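Local coordinates for shikimate dehydrogenase-like protein HI_0607 (Haemophilus influenzae, PDB 1NPY), which catalyses the NADP(+)-dependent oxidation of shikimate to 3-dehydroshikimate in vitro, though so weakly that shikimate may not be its biological substrate, at residues S86-V91 with Y100-I105. Residues are numbered along the deposited sequence; the frame is centred on the assembly and turned at random.
Sequences SVNTIV and YNTDYI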
# COMPACT_ATOMS: atom_id res chain seq x y z
N SER A 86 11.62 0.83 -3.74
CA SER A 86 11.17 1.30 -2.44
C SER A 86 10.80 0.07 -1.61
O SER A 86 10.10 -0.79 -2.14
CB SER A 86 9.90 2.15 -2.59
OG SER A 86 9.54 2.82 -1.40
N VAL A 87 11.18 0.03 -0.34
CA VAL A 87 10.97 -1.10 0.56
C VAL A 87 10.00 -0.72 1.67
O VAL A 87 10.16 0.34 2.29
CB VAL A 87 12.30 -1.52 1.20
CG1 VAL A 87 12.12 -2.56 2.29
CG2 VAL A 87 13.21 -2.10 0.13
N ASN A 88 9.01 -1.56 1.94
CA ASN A 88 8.14 -1.36 3.10
C ASN A 88 8.14 -2.55 4.06
O ASN A 88 7.47 -2.56 5.08
CB ASN A 88 6.73 -0.95 2.68
CG ASN A 88 5.83 -2.15 2.44
OD1 ASN A 88 6.35 -3.19 2.02
ND2 ASN A 88 4.52 -2.04 2.72
N THR A 89 8.95 -3.56 3.76
CA THR A 89 8.97 -4.79 4.55
C THR A 89 10.35 -5.43 4.54
O THR A 89 10.90 -5.61 3.46
CB THR A 89 8.04 -5.85 3.93
OG1 THR A 89 6.73 -5.28 3.83
CG2 THR A 89 7.90 -7.02 4.86
N ILE A 90 10.89 -5.76 5.71
CA ILE A 90 12.13 -6.51 5.82
C ILE A 90 11.87 -7.79 6.60
O ILE A 90 11.24 -7.75 7.66
CB ILE A 90 13.19 -5.65 6.56
CG1 ILE A 90 13.42 -4.32 5.85
CG2 ILE A 90 14.48 -6.42 6.71
CD1 ILE A 90 14.02 -3.28 6.73
N VAL A 91 12.37 -8.91 6.10
CA VAL A 91 12.30 -10.19 6.78
C VAL A 91 13.74 -10.64 7.02
O VAL A 91 14.56 -10.73 6.10
CB VAL A 91 11.58 -11.27 5.96
CG1 VAL A 91 11.43 -12.55 6.79
CG2 VAL A 91 10.23 -10.77 5.47
N TYR A 100 10.96 -6.49 0.65
CA TYR A 100 9.76 -6.59 -0.17
C TYR A 100 8.97 -5.28 -0.14
O TYR A 100 9.23 -4.38 0.65
CB TYR A 100 8.82 -7.68 0.38
CG TYR A 100 9.46 -9.04 0.50
CD1 TYR A 100 9.32 -10.00 -0.50
CD2 TYR A 100 10.23 -9.36 1.61
CE1 TYR A 100 9.95 -11.24 -0.37
CE2 TYR A 100 10.83 -10.61 1.76
CZ TYR A 100 10.68 -11.54 0.76
OH TYR A 100 11.31 -12.76 0.90
N ASN A 101 8.04 -5.16 -1.08
CA ASN A 101 7.08 -4.07 -1.01
C ASN A 101 5.67 -4.64 -1.09
O ASN A 101 5.17 -4.92 -2.17
CB ASN A 101 7.34 -2.97 -2.03
CG ASN A 101 6.52 -1.74 -1.71
OD1 ASN A 101 5.31 -1.86 -1.63
ND2 ASN A 101 7.17 -0.62 -1.42
N THR A 102 5.02 -4.74 0.06
CA THR A 102 3.68 -5.30 0.13
C THR A 102 2.57 -4.35 -0.29
O THR A 102 1.46 -4.79 -0.54
CB THR A 102 3.33 -5.91 1.48
OG1 THR A 102 3.42 -4.93 2.51
CG2 THR A 102 4.24 -7.05 1.86
N ASP A 103 2.85 -3.05 -0.42
CA ASP A 103 1.89 -2.20 -1.10
C ASP A 103 1.74 -2.60 -2.57
O ASP A 103 0.62 -2.74 -3.06
CB ASP A 103 2.32 -0.75 -1.01
CG ASP A 103 2.09 -0.15 0.36
OD1 ASP A 103 1.12 -0.51 1.08
OD2 ASP A 103 2.83 0.78 0.72
N TYR A 104 2.86 -2.78 -3.26
CA TYR A 104 2.86 -3.29 -4.62
C TYR A 104 2.16 -4.66 -4.69
O TYR A 104 1.29 -4.87 -5.54
CB TYR A 104 4.31 -3.35 -5.14
CG TYR A 104 4.45 -4.08 -6.45
CD1 TYR A 104 4.25 -3.42 -7.66
CD2 TYR A 104 4.70 -5.45 -6.48
CE1 TYR A 104 4.30 -4.11 -8.86
CE2 TYR A 104 4.78 -6.13 -7.68
CZ TYR A 104 4.59 -5.46 -8.86
OH TYR A 104 4.65 -6.17 -10.05
N ILE A 105 2.53 -5.58 -3.82
CA ILE A 105 1.92 -6.91 -3.81
C ILE A 105 0.41 -6.79 -3.62
O ILE A 105 -0.36 -7.46 -4.31
CB ILE A 105 2.58 -7.84 -2.78
CG1 ILE A 105 4.06 -8.05 -3.11
CG2 ILE A 105 1.93 -9.22 -2.73
CD1 ILE A 105 4.83 -8.71 -2.00
O HOH W 1 3.46 0.44 3.58
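Y100 and N88 meet at a classic beta bulge, a worked example of how an irregular strand pair can be tied to the helix that follows it. N88 and T89 both face Y100. The Y100 N donates to T89 O (2.9 Å, 165°), while Y100 O accepts from N88 N at 3.1 Å and takes a weak, bent bond from T89 N. On the face shared by the two side chains, CB of Y100 packs against CB of T89 at 4.1 Å, and the ring brings CE2 to 3.8 Å from CG2 of V91.

At the bulge, the N88 carboxamide extends past N101 to the first turn of the helix. With CG between the backbone N and the carbonyl carbon (chi1 88°), the amide crosses the T102 side chain at about a right angle and grips T102 at two points, backbone and side chain: OD1 accepts from T102 N at 2.8 Å, and ND2 donates to T102 OG1 at 3.1 Å, nearly within the amide plane. T89 OG1 also donates to OD1, from the opposite face of the amide to T102 N, so the oxygen is gripped from both faces, and with ND2 bonded to T102 OG1 the orientation of the amide is fixed. A water accepts from N88 ND2 and donates to OD2 of D103, the inferred substrate-binding residue, making N88 a plausible second-shell support.

N101 links loop and helix: its ND2 donates to S86 O at 3.0 Å from above the carbonyl plane, and N101 is the N-cap of helix 102-113, its OD1 accepting from Y104 N. S86 OG bonds E68, close to the presumed catalytic K67. The contact thus joins the hairpin of strands 89-93 and 96-100 to helix 102-113, with helix 79-82 against V87 and Y100 and helix 235-251 bonding T89 OG1 through Q246 and T102 OG1 through Q242 O.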